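Local coordinates for oxalate biosynthetic component 1 (Burkholderia thailandensis, PDB 5IKY), which takes part in quorum sensing-dependent oxalate production, probably coupling a lyase activity to a serine hydrolase of the alpha/beta-hydrolase type, at residues Leu721-Leu726 / Asn855-Asn860; Leu614-Asp619 / Ala637-Val642. One frame throughout, in Å; residues are numbered along the deposited sequence.

Interaction 1: Leu721-Leu726 / Asn855-Asn860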
# COMPACT_ATOMS: atom_id res chain seq x y z
N LEU A 721 22.67 -16.83 7.21
CA LEU A 721 23.90 -16.45 7.89
C LEU A 721 23.62 -15.52 9.07
O LEU A 721 24.24 -15.65 10.13
CB LEU A 721 24.86 -15.78 6.91
CG LEU A 721 25.49 -16.71 5.87
CD1 LEU A 721 26.26 -15.93 4.83
CD2 LEU A 721 26.39 -17.72 6.57
N LEU A 722 22.71 -14.58 8.87
CA LEU A 722 22.34 -13.63 9.92
C LEU A 722 21.74 -14.33 11.12
O LEU A 722 22.09 -14.04 12.26
CB LEU A 722 21.37 -12.58 9.38
CG LEU A 722 21.96 -11.56 8.40
CD1 LEU A 722 20.88 -10.62 7.88
CD2 LEU A 722 23.08 -10.79 9.07
N TYR A 723 20.82 -15.26 10.87
CA TYR A 723 20.19 -16.02 11.95
C TYR A 723 21.17 -17.00 12.58
O TYR A 723 21.01 -17.38 13.74
CB TYR A 723 18.95 -16.75 11.44
CG TYR A 723 17.70 -15.91 11.49
CD1 TYR A 723 17.20 -15.45 12.70
CD2 TYR A 723 17.03 -15.56 10.33
CE1 TYR A 723 16.06 -14.67 12.76
CE2 TYR A 723 15.88 -14.78 10.37
CZ TYR A 723 15.40 -14.34 11.59
OH TYR A 723 14.27 -13.57 11.65
N HIS A 724 22.17 -17.41 11.81
CA HIS A 724 23.23 -18.27 12.34
C HIS A 724 23.97 -17.55 13.47
O HIS A 724 24.15 -18.10 14.55
CB HIS A 724 24.21 -18.66 11.23
CG HIS A 724 25.25 -19.64 11.65
ND1 HIS A 724 26.27 -19.33 12.53
CD2 HIS A 724 25.44 -20.94 11.31
CE1 HIS A 724 27.03 -20.39 12.71
NE2 HIS A 724 26.56 -21.38 11.98
N ALA A 725 24.40 -16.32 13.19
CA ALA A 725 25.08 -15.51 14.19
C ALA A 725 24.12 -15.14 15.32
O ALA A 725 24.52 -15.06 16.48
CB ALA A 725 25.67 -14.26 13.56
N LEU A 726 22.86 -14.92 14.96
CA LEU A 726 21.84 -14.55 15.93
C LEU A 726 21.56 -15.71 16.87
O LEU A 726 21.30 -15.51 18.06
CB LEU A 726 20.56 -14.11 15.21
CG LEU A 726 19.64 -13.11 15.91
CD1 LEU A 726 18.78 -12.38 14.89
CD2 LEU A 726 18.76 -13.79 16.95
N ASN A 855 17.63 -22.97 9.77
CA ASN A 855 17.32 -24.19 9.03
C ASN A 855 16.38 -23.90 7.86
O ASN A 855 16.57 -24.40 6.75
CB ASN A 855 16.70 -25.23 9.96
CG ASN A 855 16.32 -26.50 9.24
OD1 ASN A 855 15.14 -26.75 8.99
ND2 ASN A 855 17.31 -27.30 8.89
N ARG A 856 15.38 -23.07 8.14
CA ARG A 856 14.41 -22.63 7.15
C ARG A 856 15.08 -21.99 5.94
O ARG A 856 14.88 -22.41 4.80
CB ARG A 856 13.42 -21.65 7.79
CG ARG A 856 11.96 -21.95 7.55
CD ARG A 856 11.08 -20.97 8.30
NE ARG A 856 11.35 -19.58 7.91
CZ ARG A 856 10.80 -18.52 8.49
NH1 ARG A 856 9.95 -18.67 9.49
NH2 ARG A 856 11.11 -17.30 8.06
N PHE A 857 15.88 -20.96 6.20
CA PHE A 857 16.55 -20.21 5.13
C PHE A 857 17.65 -21.01 4.46
O PHE A 857 17.91 -20.84 3.26
CB PHE A 857 17.11 -18.90 5.68
CG PHE A 857 16.07 -17.85 5.95
CD1 PHE A 857 15.42 -17.23 4.90
CD2 PHE A 857 15.74 -17.49 7.24
CE1 PHE A 857 14.46 -16.26 5.13
CE2 PHE A 857 14.79 -16.52 7.48
CZ PHE A 857 14.14 -15.91 6.43
N ALA A 858 18.32 -21.87 5.22
CA ALA A 858 19.37 -22.72 4.66
C ALA A 858 18.76 -23.71 3.68
O ALA A 858 19.38 -24.07 2.67
CB ALA A 858 20.12 -23.44 5.76
N LEU A 859 17.55 -24.16 3.97
CA LEU A 859 16.83 -25.07 3.08
C LEU A 859 16.46 -24.34 1.79
O LEU A 859 16.54 -24.92 0.71
CB LEU A 859 15.57 -25.61 3.76
CG LEU A 859 14.81 -26.70 3.00
CD1 LEU A 859 15.69 -27.93 2.83
CD2 LEU A 859 13.51 -27.05 3.71
N ASN A 860 16.07 -23.08 1.92
CA ASN A 860 15.80 -22.23 0.77
C ASN A 860 17.00 -22.13 -0.17
O ASN A 860 16.84 -22.11 -1.39
CB ASN A 860 15.41 -20.82 1.23
CG ASN A 860 13.95 -20.70 1.62
OD1 ASN A 860 13.25 -21.70 1.75
ND2 ASN A 860 13.50 -19.48 1.83

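Interaction 2: Leu614-Asp619 / Ala637-Val642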
# COMPACT_ATOMS: atom_id res chain seq x y z
N LEU A 614 10.55 -14.75 27.08
CA LEU A 614 10.53 -15.00 28.52
C LEU A 614 11.80 -15.67 29.02
O LEU A 614 12.05 -15.71 30.22
CB LEU A 614 9.31 -15.85 28.88
CG LEU A 614 7.96 -15.15 28.88
CD1 LEU A 614 6.83 -16.14 29.09
CD2 LEU A 614 7.92 -14.06 29.94
N ASP A 615 12.61 -16.19 28.10
CA ASP A 615 13.87 -16.83 28.46
C ASP A 615 14.84 -15.84 29.09
O ASP A 615 15.75 -16.23 29.83
CB ASP A 615 14.51 -17.48 27.22
CG ASP A 615 13.71 -18.66 26.70
OD1 ASP A 615 12.54 -18.82 27.10
OD2 ASP A 615 14.26 -19.43 25.88
N ARG A 616 14.64 -14.56 28.80
CA ARG A 616 15.49 -13.50 29.34
C ARG A 616 14.97 -12.99 30.68
O ARG A 616 15.67 -12.26 31.38
CB ARG A 616 15.60 -12.34 28.35
CG ARG A 616 16.35 -12.68 27.06
CD ARG A 616 16.24 -11.56 26.04
NE ARG A 616 16.76 -10.29 26.55
CZ ARG A 616 16.16 -9.12 26.38
NH1 ARG A 616 15.02 -9.05 25.70
NH2 ARG A 616 16.70 -8.01 26.88
N TYR A 617 13.75 -13.38 31.03
CA TYR A 617 13.13 -12.93 32.27
C TYR A 617 13.43 -13.88 33.43
O TYR A 617 13.30 -15.10 33.30
CB TYR A 617 11.62 -12.78 32.09
CG TYR A 617 11.23 -11.61 31.20
CD1 TYR A 617 11.37 -11.69 29.82
CD2 TYR A 617 10.73 -10.44 31.74
CE1 TYR A 617 11.02 -10.63 29.00
CE2 TYR A 617 10.38 -9.37 30.93
CZ TYR A 617 10.52 -9.47 29.56
OH TYR A 617 10.17 -8.41 28.76
N GLU A 618 13.83 -13.31 34.56
CA GLU A 618 14.20 -14.08 35.74
C GLU A 618 13.01 -14.81 36.34
O GLU A 618 13.06 -16.02 36.59
CB GLU A 618 14.84 -13.17 36.79
CG GLU A 618 15.38 -13.90 38.01
CD GLU A 618 16.86 -14.24 37.88
OE1 GLU A 618 17.68 -13.58 38.55
OE2 GLU A 618 17.19 -15.17 37.11
N ASP A 619 11.93 -14.07 36.57
CA ASP A 619 10.73 -14.63 37.18
C ASP A 619 9.69 -15.00 36.12
O ASP A 619 8.56 -14.52 36.16
CB ASP A 619 10.12 -13.64 38.18
CG ASP A 619 11.13 -13.18 39.22
OD1 ASP A 619 12.11 -13.91 39.47
OD2 ASP A 619 10.93 -12.08 39.78
N ALA A 637 13.55 -0.19 26.19
CA ALA A 637 13.98 1.17 26.50
C ALA A 637 15.12 1.14 27.51
O ALA A 637 16.12 1.84 27.35
CB ALA A 637 12.82 1.99 27.03
N ARG A 638 14.97 0.32 28.55
CA ARG A 638 16.01 0.13 29.55
C ARG A 638 17.28 -0.42 28.89
O ARG A 638 18.39 -0.05 29.25
CB ARG A 638 15.54 -0.83 30.65
CG ARG A 638 14.26 -0.40 31.34
CD ARG A 638 13.80 -1.45 32.35
NE ARG A 638 14.82 -1.72 33.36
CZ ARG A 638 15.43 -2.89 33.53
NH1 ARG A 638 15.12 -3.92 32.75
NH2 ARG A 638 16.34 -3.04 34.49
N GLU A 639 17.08 -1.31 27.93
CA GLU A 639 18.19 -1.98 27.25
C GLU A 639 19.01 -1.01 26.41
O GLU A 639 20.19 -1.24 26.15
CB GLU A 639 17.65 -3.12 26.38
CG GLU A 639 18.67 -4.17 26.00
CD GLU A 639 18.03 -5.34 25.27
OE1 GLU A 639 17.01 -5.13 24.58
OE2 GLU A 639 18.54 -6.47 25.41
N LEU A 640 18.38 0.08 25.99
CA LEU A 640 19.03 1.07 25.13
C LEU A 640 19.64 2.23 25.91
O LEU A 640 20.66 2.79 25.50
CB LEU A 640 18.03 1.61 24.11
CG LEU A 640 18.11 1.03 22.69
CD1 LEU A 640 17.96 -0.49 22.71
CD2 LEU A 640 17.06 1.67 21.79
N LEU A 641 19.02 2.59 27.03
CA LEU A 641 19.44 3.77 27.78
C LEU A 641 20.55 3.47 28.78
O LEU A 641 21.45 4.29 28.98
CB LEU A 641 18.24 4.38 28.50
CG LEU A 641 17.10 4.85 27.60
CD1 LEU A 641 16.09 5.69 28.37
CD2 LEU A 641 17.63 5.62 26.40
N VAL A 642 20.49 2.31 29.42
CA VAL A 642 21.49 1.91 30.42
C VAL A 642 22.94 1.89 29.90
O VAL A 642 23.82 2.44 30.56
CB VAL A 642 21.15 0.52 31.02
CG1 VAL A 642 22.35 -0.06 31.76
CG2 VAL A 642 19.95 0.63 31.95
O HOH W 1 14.10 -5.83 25.90

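Interaction 1: Leu721-Leu726 / Asn855-Asn860
The seam between the cap and the alpha/beta-hydrolase part of the enzyme is crossed here by two aromatic rings, Y723 from helix 715-734 and F857 from helix 849-860. Each ring offers the same part of its perimeter, the CD2-CE2 bond. The closest pair is Y723 CE2 to F857 CE2 at 3.5 Å. Next comes Y723 CD2, 3.7 Å from F857 CE2. Further back, Y723 CD2 and F857 CD2 are 3.9 Å apart. The phenol oxygen points past the phenylalanine, and Y723 OH stands 5.1 Å from F857 CE2. The planes are nearly parallel, only 11° from each other, yet the ring centroids are 5.8 Å apart and neither ring lies over the other. This is therefore not a stack; two flat groups with similar tilt abut at their rims, through van der Waals contact alone.

Both side chains leave their helices toward the partner, and that lets the rings span a gap of 8.8 Å between Y723 CA and F857 CA. On F857, CG stands anti to the carbonyl carbon and beside the backbone N (chi1 -75°), and from there the CD2-CE2 side of the ring meets the tyrosine. The cap helix thus packs on a helix that follows strand 832-836 of the mixed hydrolase sheet. The same two helices also meet at H724 and H854, whose rings pack edge-to-face, and a weak hydrogen bond links N860 ND2 to S716 OG. Behind F857, L859 rests on A939 and Q943 of helix 937-955, while L722 on the cap side packs against L687 and L690 of helix 682-690.

Interaction 2: Leu614-Asp619 / Ala637-Val642
A salt bridge inside the cap domain joins R616, on a 3-10 segment that runs through 614-616, to E639 on helix 629-641. It ties the loop that precedes this helix to the helix's later part, and the two backbones stay well apart, with R616 CA 12.0 Å from E639 CA. The side chains do all the reaching. E639 sets CG anti to its backbone nitrogen (chi1 -160°) and runs on extended, whereas the arginine chain bends at chi3 (58°) before its guanidinium arrives.

One nitrogen makes the bridge: R616 NH2 is 2.8 Å from E639 OE2. The other carboxylate oxygen lies further off, with E639 OE1 3.7 Å from R616 NH2, so this is a one-pronged pairing and not a two-pronged fork. The guanidinium and carboxylate planes are near-parallel, 5° apart, but OE2 comes in obliquely to the guanidinium. A water bridges the remaining corners. It lies in the guanidinium plane, accepts a weak bond from R616 NH1 at 3.4 Å and donates to E639 OE1 at 3.3 Å.

Both groups have further partners. R616 NH1 forms a salt bridge with E613, and R616 NE bonds to the carbonyl oxygen of Q678. E639 OE2 also accepts from the backbone N of K680, so the segment around 678-680 touches both ends of the bridge.

The arginine is thus shared by two carboxylates, those of E613 and E639, and the buried glutamate receives both a cation and a peptide N-H on one oxygen, an environment that would probably keep E639 ionised.

From the N terminus, the chain passes the part that carries the magnesium site at H227 and E477 before entering the cap. Interaction 2 comes first and closes a short local loop, 17 residues between its segments, wholly within the cap. Interaction 1 opens only after that loop is complete: it leaves from cap helix 715-734 and returns after 128 intervening residues, at helix 849-860 of the hydrolase part. The two are in series, neither nested nor crossing. The centres of interactions 1 and 2 lie about 25 Å apart, their nearest atoms about 10 Å. A salt bridge from D615 to R734 links the 614-619 segment to the helix that carries 721-726.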